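Long-range contacts in 2-dehydro-3-deoxy-D-arabinonate dehydratase (Sulfolobus solfataricus, PDB 2Q18), which catalyses the dehydration of 2-dehydro-3-deoxy-D-arabinonate to 2,5-dioxopentanoate in a pentose oxidation pathway, using a bound magnesium or calcium ion: residues P73-G78 and P245-T250; W77-S82 and P113-K118; N122-H127 and G186-G191; E143-V148 and M162-A167; E234-Y239 and L252-A257. All coordinates share one frame; numbering follows the deposited sequence.

Contact 1: P73-G78 and P245-T250; sequences PPEVWG and PIPDGT
Pro74 lies against Pro247, the first residue of a type II beta turn that ends at Thr250 in the FAH-family fold. The two rings run past one another, oppositely directed. Pro74 CB comes to 3.4 Å from Pro247 CG, a close fit for two carbons. Pro74 CG also reaches the turn backbone, 3.4 Å from Asp248 O. Glu75 crosses Pro247 at about a right angle, and its carboxylate carbon CD packs 3.6 Å from Pro247 CD. Glu75 CG is anti to the carbonyl carbon (chi1 -63°) and the chain runs on extended, which carries the carboxylate past Pro247 CD. Trp77 NE1 donates to Glu75 OE1 at 2.9 Å, on the anti side and nearly straight at 172°. A water bridges Glu75 OE2 to Pro245 O. Arg123 of the second subunit forms a salt bridge with the same OE2. An alanine in place of Glu75 would probably cost that arginine its carboxylate partner, leave the indole N-H without this acceptor and open a gap beside Pro247. The turn is closed from within. Pro247 O accepts from both the backbone N and the hydroxyl of Thr250, with OG1 at 2.6 Å from that oxygen.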
# COMPACT_ATOMS: atom_id res chain seq x y z
N PRO A 73 -0.76 -17.07 10.98
CA PRO A 73 -2.16 -17.35 11.27
C PRO A 73 -2.80 -16.15 11.98
O PRO A 73 -2.33 -15.75 13.05
CB PRO A 73 -2.10 -18.56 12.20
CG PRO A 73 -0.77 -18.43 12.89
CD PRO A 73 0.15 -17.73 11.93
N PRO A 74 -3.85 -15.56 11.38
CA PRO A 74 -4.39 -14.34 11.99
C PRO A 74 -4.87 -14.58 13.42
O PRO A 74 -4.76 -13.69 14.26
CB PRO A 74 -5.55 -13.96 11.07
CG PRO A 74 -5.23 -14.63 9.76
CD PRO A 74 -4.58 -15.93 10.16
N GLU A 75 -5.37 -15.79 13.69
CA GLU A 75 -5.78 -16.18 15.04
C GLU A 75 -5.36 -17.62 15.29
O GLU A 75 -5.35 -18.44 14.37
CB GLU A 75 -7.30 -16.05 15.22
CG GLU A 75 -7.81 -14.62 15.09
CD GLU A 75 -9.31 -14.47 15.30
OE1 GLU A 75 -9.98 -15.45 15.71
OE2 GLU A 75 -9.81 -13.36 15.07
N VAL A 76 -4.99 -17.90 16.54
CA VAL A 76 -4.74 -19.28 16.96
C VAL A 76 -5.63 -19.60 18.15
O VAL A 76 -5.63 -18.87 19.15
CB VAL A 76 -3.25 -19.55 17.31
CG1 VAL A 76 -3.05 -21.02 17.66
CG2 VAL A 76 -2.34 -19.16 16.15
N TRP A 77 -6.37 -20.69 18.03
CA TRP A 77 -7.26 -21.15 19.08
C TRP A 77 -6.88 -22.58 19.47
O TRP A 77 -6.28 -23.31 18.68
CB TRP A 77 -8.71 -21.13 18.61
CG TRP A 77 -9.28 -19.74 18.40
CD1 TRP A 77 -9.05 -18.91 17.34
CD2 TRP A 77 -10.20 -19.06 19.26
NE1 TRP A 77 -9.76 -17.74 17.50
CE2 TRP A 77 -10.48 -17.80 18.66
CE3 TRP A 77 -10.83 -19.38 20.47
CZ2 TRP A 77 -11.34 -16.87 19.24
CZ3 TRP A 77 -11.68 -18.45 21.05
CH2 TRP A 77 -11.94 -17.21 20.43
N GLY A 78 -7.24 -22.97 20.69
CA GLY A 78 -6.96 -24.31 21.15
C GLY A 78 -8.17 -24.99 21.74
O GLY A 78 -9.11 -24.35 22.19
N PRO A 245 -16.83 -15.29 14.24
CA PRO A 245 -16.18 -15.34 12.93
C PRO A 245 -14.67 -15.51 13.08
O PRO A 245 -14.06 -14.89 13.95
CB PRO A 245 -16.51 -13.97 12.32
CG PRO A 245 -16.77 -13.08 13.48
CD PRO A 245 -17.40 -13.96 14.53
N ILE A 246 -14.09 -16.35 12.24
CA ILE A 246 -12.64 -16.53 12.21
C ILE A 246 -12.12 -16.20 10.81
O ILE A 246 -12.79 -16.48 9.82
CB ILE A 246 -12.22 -17.97 12.65
CG1 ILE A 246 -12.93 -19.03 11.79
CG2 ILE A 246 -12.50 -18.17 14.14
CD1 ILE A 246 -12.22 -20.38 11.76
N PRO A 247 -10.93 -15.57 10.73
CA PRO A 247 -10.34 -15.28 9.43
C PRO A 247 -9.75 -16.50 8.74
O PRO A 247 -9.46 -17.51 9.40
CB PRO A 247 -9.25 -14.25 9.75
CG PRO A 247 -8.91 -14.50 11.18
CD PRO A 247 -10.12 -15.05 11.85
N ASP A 248 -9.57 -16.41 7.42
CA ASP A 248 -8.88 -17.46 6.66
C ASP A 248 -7.46 -17.63 7.20
O ASP A 248 -6.77 -16.64 7.47
CB ASP A 248 -8.82 -17.10 5.17
CG ASP A 248 -10.19 -17.00 4.53
OD1 ASP A 248 -11.10 -17.79 4.89
OD2 ASP A 248 -10.36 -16.13 3.66
N GLY A 249 -7.03 -18.88 7.37
CA GLY A 249 -5.69 -19.17 7.89
C GLY A 249 -5.64 -19.31 9.40
O GLY A 249 -4.56 -19.51 9.98
N THR A 250 -6.80 -19.21 10.05
CA THR A 250 -6.91 -19.47 11.49
C THR A 250 -6.42 -20.89 11.78
O THR A 250 -6.71 -21.82 11.03
CB THR A 250 -8.37 -19.33 11.98
OG1 THR A 250 -8.78 -17.96 11.88
CG2 THR A 250 -8.52 -19.77 13.44
O HOH W 1 -12.27 -13.02 13.65

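Contact 2: W77-S82 and P113-K118; sequences WGSGIS and PEIFFK
Trp77 and Phe117 face each other as a non-hydrogen-bonded pair of the antiparallel strands 76-80 and 114-119. The Phe117 ring turns its edge to the indole face in a T-shaped stack, with planes at 89°. Phe117 CD2 does the touching, 3.7 Å from Trp77 CE2. Phe117 CB also sits over the indole six-membered ring as a CH-pi contact. Ile115 CG2 meets the indole at CE3, 3.7 Å away. The next pair is hydrogen-bonded: Gly78 N gives to Phe116 O at 2.8 Å, and Phe116 N to Gly78 O at 2.9 Å. Phe116 CG stands between the backbone N and carbonyl carbon (chi1 58°), which starts its ring back over Gly78. Gly78 CA lies over the ring face, 3.9 Å from its centroid. A CB on this glycine would clash with Phe116 CZ.

Toward the partly exposed Gly80, a side-chain bond and a water take over from backbone pairing. Ser79 OG donates to Glu114 O at 2.7 Å, nearly along the C=O axis. A water links Gly80 O to Glu114 N. Glu114 OE1 approaches Gly80 CA at 3.3 Å. Ile81 CD1 touches that same oxygen.

The Phe117 ring also stacks on Phe117 of the second subunit. Lys118 sends NZ to a salt bridge with the magnesium ligand Asp164 and to Lys182 O. The aromatic end is closely packed, while the water-bridged end carries the substrate-binding Ile81.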
# COMPACT_ATOMS: atom_id res chain seq x y z
N TRP A 77 -6.37 -20.69 18.03
CA TRP A 77 -7.26 -21.15 19.08
C TRP A 77 -6.88 -22.58 19.47
O TRP A 77 -6.28 -23.31 18.68
CB TRP A 77 -8.71 -21.13 18.61
CG TRP A 77 -9.28 -19.74 18.40
CD1 TRP A 77 -9.05 -18.91 17.34
CD2 TRP A 77 -10.20 -19.06 19.26
NE1 TRP A 77 -9.76 -17.74 17.50
CE2 TRP A 77 -10.48 -17.80 18.66
CE3 TRP A 77 -10.83 -19.38 20.47
CZ2 TRP A 77 -11.34 -16.87 19.24
CZ3 TRP A 77 -11.68 -18.45 21.05
CH2 TRP A 77 -11.94 -17.21 20.43
N GLY A 78 -7.24 -22.97 20.69
CA GLY A 78 -6.96 -24.31 21.15
C GLY A 78 -8.17 -24.99 21.74
O GLY A 78 -9.11 -24.35 22.19
N SER A 79 -8.14 -26.32 21.70
CA SER A 79 -9.07 -27.14 22.44
C SER A 79 -8.26 -28.00 23.40
O SER A 79 -7.06 -28.24 23.18
CB SER A 79 -9.90 -28.00 21.49
OG SER A 79 -11.13 -28.38 22.09
N GLY A 80 -8.88 -28.43 24.48
CA GLY A 80 -8.23 -29.30 25.45
C GLY A 80 -9.19 -30.36 25.93
O GLY A 80 -10.40 -30.29 25.65
N ILE A 81 -8.65 -31.34 26.66
CA ILE A 81 -9.43 -32.46 27.21
C ILE A 81 -10.20 -33.16 26.09
O ILE A 81 -11.39 -33.44 26.20
CB ILE A 81 -10.38 -32.00 28.36
CG1 ILE A 81 -9.72 -30.90 29.20
CG2 ILE A 81 -10.77 -33.19 29.25
CD1 ILE A 81 -10.71 -29.97 29.89
N SER A 82 -9.49 -33.44 25.00
CA SER A 82 -10.09 -34.03 23.80
C SER A 82 -9.74 -35.51 23.64
O SER A 82 -10.28 -36.18 22.75
CB SER A 82 -9.65 -33.25 22.56
OG SER A 82 -8.24 -33.29 22.42
N PRO A 113 -17.34 -28.72 24.42
CA PRO A 113 -15.89 -28.87 24.59
C PRO A 113 -15.24 -27.57 25.07
O PRO A 113 -15.86 -26.51 25.02
CB PRO A 113 -15.41 -29.20 23.17
CG PRO A 113 -16.39 -28.52 22.28
CD PRO A 113 -17.72 -28.63 22.99
N GLU A 114 -14.00 -27.68 25.55
CA GLU A 114 -13.23 -26.50 25.91
C GLU A 114 -12.63 -25.87 24.65
O GLU A 114 -12.02 -26.56 23.83
CB GLU A 114 -12.11 -26.86 26.89
CG GLU A 114 -11.30 -25.66 27.36
CD GLU A 114 -9.96 -26.04 27.95
OE1 GLU A 114 -9.42 -27.10 27.58
OE2 GLU A 114 -9.45 -25.28 28.79
N ILE A 115 -12.83 -24.56 24.50
CA ILE A 115 -12.26 -23.78 23.41
C ILE A 115 -11.65 -22.52 24.02
O ILE A 115 -12.33 -21.82 24.78
CB ILE A 115 -13.34 -23.37 22.36
CG1 ILE A 115 -13.94 -24.59 21.64
CG2 ILE A 115 -12.80 -22.33 21.36
CD1 ILE A 115 -12.99 -25.36 20.72
N PHE A 116 -10.38 -22.24 23.72
CA PHE A 116 -9.73 -21.04 24.23
C PHE A 116 -8.92 -20.33 23.15
O PHE A 116 -8.49 -20.95 22.18
CB PHE A 116 -8.85 -21.36 25.46
CG PHE A 116 -7.77 -22.39 25.19
CD1 PHE A 116 -6.50 -21.99 24.77
CD2 PHE A 116 -8.02 -23.75 25.38
CE1 PHE A 116 -5.51 -22.94 24.52
CE2 PHE A 116 -7.03 -24.70 25.13
CZ PHE A 116 -5.77 -24.30 24.70
N PHE A 117 -8.71 -19.03 23.32
CA PHE A 117 -7.84 -18.27 22.43
C PHE A 117 -6.39 -18.51 22.86
O PHE A 117 -6.05 -18.37 24.04
CB PHE A 117 -8.16 -16.77 22.49
CG PHE A 117 -7.38 -15.93 21.50
CD1 PHE A 117 -6.23 -15.26 21.90
CD2 PHE A 117 -7.80 -15.82 20.18
CE1 PHE A 117 -5.50 -14.48 20.99
CE2 PHE A 117 -7.08 -15.05 19.26
CZ PHE A 117 -5.93 -14.38 19.67
N LYS A 118 -5.54 -18.87 21.90
CA LYS A 118 -4.16 -19.27 22.19
C LYS A 118 -3.13 -18.20 21.85
O LYS A 118 -2.30 -17.85 22.69
CB LYS A 118 -3.83 -20.60 21.50
CG LYS A 118 -2.35 -21.03 21.59
CD LYS A 118 -1.88 -21.20 23.03
CE LYS A 118 -0.37 -21.43 23.08
NZ LYS A 118 0.12 -21.58 24.49
O HOH W 2 -13.00 -30.46 25.15

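Contact 3: N122-H127 and G186-G191; sequences NRCVGH and GCCAFG
A short parallel strand pairing, Val125 beside Ala189, joins the short, weakly bonded strand 124-125 to the start of strand 188-195. Val125 N donates to Cys188 O at 2.8 Å, and Phe190 N returns a bond to Val125 O at 3.2 Å. On one face Val125 CG2 touches Ala189 CB at 3.7 Å. That branch stands between the backbone N and the carbonyl carbon of its own residue, and it also lies close to Cys188 O. On the other face two cysteines meet through sulphur. Cys124 SG and Cys188 SG are 3.7 Å apart, a van der Waals contact and not a disulphide. The Phe190 ring adds its edge, with CE2 at 4.0 Å from Cys124 CB.

In the FAH-family fold, strand 188-195 also pairs antiparallel with strand 156-167, which carries the metal ligand Asp164. Lys118, the salt-bridge partner of Asp164, also binds Cys187 O.

Before the strand the grip is looser. Arg123 O receives two weak bonds, from Gly186 N and Cys187 N. Gly186 turns here with phi 77°, a conformation easiest for glycine. A water donates to Asn122 O and accepts weakly from Gly186 N. The Arg123 side chain leads away to the second subunit, where its NE bonds Asn244 of that subunit. At the far end a second water accepts from His127 N and donates to Phe190 O, 2.8 Å from that oxygen.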
# COMPACT_ATOMS: atom_id res chain seq x y z
N ASN A 122 2.12 -12.88 16.03
CA ASN A 122 3.38 -12.39 16.58
C ASN A 122 3.80 -13.11 17.87
O ASN A 122 4.95 -12.99 18.30
CB ASN A 122 3.32 -10.88 16.82
CG ASN A 122 2.30 -10.49 17.88
OD1 ASN A 122 1.12 -10.85 17.77
ND2 ASN A 122 2.74 -9.76 18.89
N ARG A 123 2.87 -13.83 18.50
CA ARG A 123 3.18 -14.63 19.69
C ARG A 123 3.56 -16.07 19.32
O ARG A 123 3.91 -16.86 20.19
CB ARG A 123 2.00 -14.62 20.67
CG ARG A 123 1.78 -13.28 21.38
CD ARG A 123 0.61 -13.38 22.36
NE ARG A 123 0.39 -12.15 23.12
CZ ARG A 123 -0.38 -11.14 22.73
NH1 ARG A 123 -1.00 -11.18 21.56
NH2 ARG A 123 -0.51 -10.06 23.50
N CYS A 124 3.49 -16.40 18.03
CA CYS A 124 3.87 -17.72 17.53
C CYS A 124 5.28 -17.72 16.97
O CYS A 124 5.77 -16.69 16.49
CB CYS A 124 2.91 -18.18 16.43
SG CYS A 124 1.18 -18.27 16.92
N VAL A 125 5.93 -18.88 17.02
CA VAL A 125 7.24 -19.09 16.40
C VAL A 125 7.18 -20.33 15.53
O VAL A 125 6.19 -21.08 15.58
CB VAL A 125 8.38 -19.21 17.45
CG1 VAL A 125 8.39 -18.00 18.39
CG2 VAL A 125 8.28 -20.50 18.25
N GLY A 126 8.21 -20.54 14.73
CA GLY A 126 8.27 -21.68 13.83
C GLY A 126 9.41 -22.64 14.11
O GLY A 126 10.11 -22.52 15.13
N HIS A 127 9.57 -23.60 13.21
CA HIS A 127 10.66 -24.57 13.24
C HIS A 127 12.01 -23.87 13.39
O HIS A 127 12.33 -22.94 12.64
CB HIS A 127 10.62 -25.39 11.95
CG HIS A 127 11.52 -26.58 11.94
ND1 HIS A 127 11.39 -27.63 12.83
CD2 HIS A 127 12.56 -26.91 11.13
CE1 HIS A 127 12.31 -28.54 12.58
NE2 HIS A 127 13.03 -28.13 11.55
N GLY A 186 6.14 -16.17 22.45
CA GLY A 186 6.72 -17.50 22.31
C GLY A 186 5.93 -18.62 22.96
O GLY A 186 6.48 -19.68 23.25
N CYS A 187 4.63 -18.40 23.16
CA CYS A 187 3.76 -19.39 23.83
C CYS A 187 3.34 -20.52 22.90
O CYS A 187 2.70 -21.49 23.33
CB CYS A 187 2.51 -18.71 24.38
SG CYS A 187 1.39 -18.07 23.08
N CYS A 188 3.71 -20.40 21.63
CA CYS A 188 3.13 -21.23 20.60
C CYS A 188 4.11 -21.46 19.45
O CYS A 188 4.75 -20.51 18.98
CB CYS A 188 1.87 -20.52 20.07
SG CYS A 188 0.98 -21.44 18.88
N ALA A 189 4.23 -22.70 18.99
CA ALA A 189 5.07 -23.03 17.84
C ALA A 189 4.36 -23.98 16.89
O ALA A 189 3.61 -24.84 17.33
CB ALA A 189 6.39 -23.66 18.29
N PHE A 190 4.60 -23.82 15.59
CA PHE A 190 3.99 -24.72 14.61
C PHE A 190 4.78 -24.88 13.32
O PHE A 190 5.58 -24.02 12.96
CB PHE A 190 2.52 -24.33 14.31
CG PHE A 190 2.37 -23.07 13.50
CD1 PHE A 190 2.19 -23.14 12.12
CD2 PHE A 190 2.39 -21.82 14.11
CE1 PHE A 190 2.04 -21.98 11.35
CE2 PHE A 190 2.24 -20.66 13.35
CZ PHE A 190 2.07 -20.74 11.98
N GLY A 191 4.53 -25.99 12.63
CA GLY A 191 5.24 -26.34 11.41
C GLY A 191 5.80 -27.75 11.50
O GLY A 191 5.24 -28.59 12.21
O HOH W 3 6.58 -14.30 20.04
O HOH W 4 7.64 -23.81 11.11

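Contact 4: E143-V148 and M162-A167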
# COMPACT_ATOMS: atom_id res chain seq x y z
N GLU A 143 2.88 -28.94 24.94
CA GLU A 143 1.74 -29.80 24.67
C GLU A 143 1.69 -30.09 23.17
O GLU A 143 1.33 -29.22 22.37
CB GLU A 143 0.44 -29.16 25.20
CG GLU A 143 0.49 -28.85 26.70
CD GLU A 143 -0.83 -28.37 27.29
OE1 GLU A 143 -0.92 -28.26 28.53
OE2 GLU A 143 -1.79 -28.09 26.52
N PRO A 144 2.13 -31.31 22.78
CA PRO A 144 2.23 -31.75 21.40
C PRO A 144 0.87 -32.11 20.81
O PRO A 144 0.16 -32.97 21.34
CB PRO A 144 3.10 -33.01 21.50
CG PRO A 144 2.80 -33.55 22.85
CD PRO A 144 2.59 -32.34 23.73
N GLU A 145 0.51 -31.45 19.71
CA GLU A 145 -0.85 -31.55 19.18
C GLU A 145 -0.89 -31.53 17.66
O GLU A 145 -0.05 -30.92 17.01
CB GLU A 145 -1.72 -30.41 19.72
CG GLU A 145 -1.45 -30.04 21.18
CD GLU A 145 -2.54 -29.20 21.82
OE1 GLU A 145 -2.56 -29.14 23.07
OE2 GLU A 145 -3.38 -28.62 21.09
N LEU A 146 -1.88 -32.23 17.11
CA LEU A 146 -2.28 -32.03 15.73
C LEU A 146 -3.08 -30.73 15.67
O LEU A 146 -3.94 -30.49 16.52
CB LEU A 146 -3.13 -33.21 15.24
CG LEU A 146 -3.57 -33.19 13.77
CD1 LEU A 146 -2.36 -33.38 12.85
CD2 LEU A 146 -4.63 -34.25 13.49
N ALA A 147 -2.77 -29.89 14.69
CA ALA A 147 -3.50 -28.64 14.50
C ALA A 147 -4.02 -28.56 13.07
O ALA A 147 -3.43 -29.14 12.16
CB ALA A 147 -2.61 -27.45 14.82
N VAL A 148 -5.14 -27.85 12.89
CA VAL A 148 -5.72 -27.65 11.56
C VAL A 148 -5.71 -26.18 11.16
O VAL A 148 -5.93 -25.29 11.99
CB VAL A 148 -7.18 -28.20 11.46
CG1 VAL A 148 -7.18 -29.73 11.44
CG2 VAL A 148 -8.06 -27.67 12.59
N MET A 162 1.51 -28.49 16.19
CA MET A 162 1.58 -27.31 17.06
C MET A 162 2.03 -27.69 18.46
O MET A 162 1.64 -28.73 18.99
CB MET A 162 0.25 -26.54 17.11
CG MET A 162 0.27 -25.25 17.98
SD MET A 162 -1.10 -24.07 17.68
CE MET A 162 -0.49 -23.30 16.18
N ASP A 163 2.85 -26.82 19.05
CA ASP A 163 3.20 -26.92 20.46
C ASP A 163 2.43 -25.84 21.21
O ASP A 163 2.71 -24.65 21.05
CB ASP A 163 4.71 -26.74 20.64
CG ASP A 163 5.18 -26.97 22.08
OD1 ASP A 163 4.34 -27.13 22.99
OD2 ASP A 163 6.42 -26.97 22.29
N ASP A 164 1.45 -26.27 22.01
CA ASP A 164 0.73 -25.36 22.89
C ASP A 164 1.52 -25.25 24.20
O ASP A 164 1.28 -26.01 25.15
CB ASP A 164 -0.71 -25.87 23.13
CG ASP A 164 -1.50 -25.02 24.12
OD1 ASP A 164 -0.99 -24.00 24.63
OD2 ASP A 164 -2.66 -25.39 24.41
N VAL A 165 2.47 -24.32 24.24
CA VAL A 165 3.34 -24.16 25.40
C VAL A 165 2.53 -23.59 26.57
O VAL A 165 1.91 -22.53 26.46
CB VAL A 165 4.57 -23.26 25.09
CG1 VAL A 165 5.58 -23.30 26.23
CG2 VAL A 165 5.24 -23.69 23.78
N SER A 166 2.54 -24.32 27.69
CA SER A 166 1.61 -24.05 28.79
C SER A 166 2.29 -23.95 30.15
O SER A 166 2.97 -24.88 30.58
CB SER A 166 0.54 -25.14 28.83
OG SER A 166 -0.02 -25.36 27.56
N ALA A 167 2.08 -22.82 30.83
CA ALA A 167 2.54 -22.65 32.21
C ALA A 167 1.59 -23.41 33.15
O ALA A 167 0.70 -22.82 33.77
CB ALA A 167 2.62 -21.19 32.57
O HOH W 5 -4.01 -27.51 24.27
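Glu143, Met162 and Asp164 carry most of this contact, in the hairpin of strands 140-150 and 156-167. Glu143 and Asp164 point the same way, their carboxylate planes 63° apart. Asp164 CG is anti to the backbone N (chi1 176°), which brings its carboxylate beside that of Glu143. Glu143 OE2 is only 3.5 Å from Asp164 OD2. Glu143 CB and CG each lie 3.3 Å from Asp164 O. The Glu143 carboxylate ends by Ser166, with OE1 3.2 Å from Ser166 OG. Asp164 N donates to Glu143 O at 3.0 Å, which sets the two residues side by side. The Asp163 carboxylate takes Glu143 N through OD1. Met162 pairs with Glu145 through two backbone bonds, and its CB packs on Ala147 CB at 3.8 Å. Glu145 crosses Asp164 obliquely, and its OE2 bonds Thr253 OG1.

Lys182 forms salt bridges with Glu143 and Asp164, and Lys118 with Asp164. An alanine in place of Glu143 would probably leave Lys182 without one of its carboxylate partners and Ser166 without its neighbour. The magnesium ligands Glu143, Glu145 and Asp164 would repel one another, and the lysines, and magnesium when it binds, would be expected to offset that charge.

Contact 5: E234-Y239 and L252-A257; sequences EEQIQY and LTTGTA
Leu252 makes the apolar part of this contact, pushing one methyl against helix 233-241. Its CD2 touches Gln236 CB and Ile237 CG1, each at 3.8 Å. With CG anti to the backbone N (chi1 171°), the Leu252 branch is directed at the helix. Ile237 packs further on Leu150 and Ile156, and Leu252 on Trp77 and Val148.

The polar part belongs to Gln236. Its side chain is extended beyond CG and crosses Thr254 at about a right angle. NE2 donates a weak bond to Thr254 O, long at 3.3 Å though fairly straight at 162°. The same NE2 also binds Arg231 O, and Ser82 OG binds the same Thr254 O.

The remaining contacts are van der Waals. Gln236 OE1 is pressed on Thr254, 3.3 Å from its CA and 3.4 Å from CG2. This oxygen is buried and has no hydrogen-bond partner in the model. The hydroxyl of Thr254 turns elsewhere, to Leu146 O.

Helix 233-241 thus covers Leu252 and Thr254, where the chain heads for the active site of this FAH-family enzyme. Just beyond, Gly255 N binds the metal ligand Glu145, and Thr256 binds substrate.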
# COMPACT_ATOMS: atom_id res chain seq x y z
N GLU A 234 -14.12 -31.93 13.93
CA GLU A 234 -15.37 -31.37 13.41
C GLU A 234 -16.19 -30.67 14.50
O GLU A 234 -16.67 -29.56 14.30
CB GLU A 234 -16.19 -32.49 12.74
CG GLU A 234 -17.61 -32.11 12.31
CD GLU A 234 -18.43 -33.32 11.84
OE1 GLU A 234 -18.21 -34.45 12.34
OE2 GLU A 234 -19.31 -33.14 10.96
N GLU A 235 -16.31 -31.32 15.66
CA GLU A 235 -17.04 -30.76 16.79
C GLU A 235 -16.31 -29.57 17.40
O GLU A 235 -16.94 -28.59 17.81
CB GLU A 235 -17.28 -31.84 17.86
CG GLU A 235 -18.19 -31.39 19.00
CD GLU A 235 -18.35 -32.44 20.09
OE1 GLU A 235 -18.18 -33.65 19.81
OE2 GLU A 235 -18.65 -32.05 21.24
N GLN A 236 -14.98 -29.66 17.46
CA GLN A 236 -14.17 -28.55 17.97
C GLN A 236 -14.36 -27.31 17.10
O GLN A 236 -14.53 -26.21 17.62
CB GLN A 236 -12.68 -28.93 18.03
CG GLN A 236 -12.37 -30.14 18.92
CD GLN A 236 -10.87 -30.41 19.01
OE1 GLN A 236 -10.05 -29.60 18.57
NE2 GLN A 236 -10.51 -31.55 19.59
N ILE A 237 -14.34 -27.51 15.78
CA ILE A 237 -14.55 -26.43 14.82
C ILE A 237 -15.95 -25.82 14.98
O ILE A 237 -16.09 -24.60 15.00
CB ILE A 237 -14.32 -26.89 13.36
CG1 ILE A 237 -12.87 -27.36 13.16
CG2 ILE A 237 -14.65 -25.75 12.38
CD1 ILE A 237 -12.62 -28.04 11.82
N GLN A 238 -16.96 -26.69 15.10
CA GLN A 238 -18.35 -26.26 15.32
C GLN A 238 -18.47 -25.25 16.46
O GLN A 238 -19.05 -24.18 16.29
CB GLN A 238 -19.26 -27.48 15.58
CG GLN A 238 -20.70 -27.13 15.96
CD GLN A 238 -21.54 -28.33 16.41
OE1 GLN A 238 -22.71 -28.18 16.75
NE2 GLN A 238 -20.95 -29.52 16.41
N TYR A 239 -17.90 -25.58 17.62
CA TYR A 239 -17.98 -24.70 18.79
C TYR A 239 -17.07 -23.47 18.69
O TYR A 239 -17.37 -22.43 19.28
CB TYR A 239 -17.74 -25.48 20.08
CG TYR A 239 -18.94 -26.29 20.52
CD1 TYR A 239 -19.21 -27.54 19.96
CD2 TYR A 239 -19.83 -25.80 21.48
CE1 TYR A 239 -20.33 -28.28 20.35
CE2 TYR A 239 -20.95 -26.53 21.88
CZ TYR A 239 -21.19 -27.77 21.31
OH TYR A 239 -22.29 -28.49 21.70
N LEU A 252 -6.52 -23.99 14.54
CA LEU A 252 -7.09 -24.62 15.72
C LEU A 252 -6.25 -25.83 16.11
O LEU A 252 -6.09 -26.76 15.31
CB LEU A 252 -8.55 -25.04 15.49
CG LEU A 252 -9.21 -25.90 16.56
CD1 LEU A 252 -9.42 -25.14 17.88
CD2 LEU A 252 -10.54 -26.45 16.06
N THR A 253 -5.72 -25.81 17.32
CA THR A 253 -4.95 -26.93 17.83
C THR A 253 -5.85 -27.83 18.70
O THR A 253 -6.63 -27.34 19.52
CB THR A 253 -3.63 -26.47 18.53
OG1 THR A 253 -2.84 -27.61 18.87
CG2 THR A 253 -3.90 -25.61 19.77
N THR A 254 -5.74 -29.14 18.50
CA THR A 254 -6.81 -30.06 18.88
C THR A 254 -6.67 -30.80 20.22
O THR A 254 -7.34 -31.82 20.45
CB THR A 254 -7.09 -31.07 17.75
OG1 THR A 254 -5.93 -31.88 17.53
CG2 THR A 254 -7.45 -30.33 16.45
N GLY A 255 -5.83 -30.28 21.12
CA GLY A 255 -5.61 -30.90 22.43
C GLY A 255 -4.43 -31.87 22.45
O GLY A 255 -3.89 -32.22 21.40
N THR A 256 -4.03 -32.29 23.65
CA THR A 256 -2.91 -33.23 23.79
C THR A 256 -3.22 -34.42 24.70
O THR A 256 -4.06 -34.33 25.59
CB THR A 256 -1.61 -32.53 24.28
OG1 THR A 256 -0.49 -33.39 24.05
CG2 THR A 256 -1.69 -32.18 25.77
N ALA A 257 -2.53 -35.53 24.45
CA ALA A 257 -2.57 -36.69 25.34
C ALA A 257 -1.19 -37.03 25.91
O ALA A 257 -1.05 -37.99 26.67
CB ALA A 257 -3.15 -37.90 24.62

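In the fold
From the N terminus, strand 76-80 opens two loops. Contact 2 closes the short one at strand 114-119. Contact 1 closes the long one only at 245-250, and it encloses contacts 3 and 4. Contact 3 joins 122-127 to 186-191, and the hairpin of contact 4 lies within its loop. Contact 5 crosses contact 1: helix 233-241 comes before 245-250 and strand 250-253 after it. The strands then meet side by side. Strand 250-253 lies between 76-80 and 140-150, while 156-167 runs next to 188-195. Lys118 of contact 2 reaches Asp164 of contact 4, and Thr253 of contact 5 reaches Glu145. Residues of contacts 1, 2 and 3 pack on the second subunit, as does Tyr239.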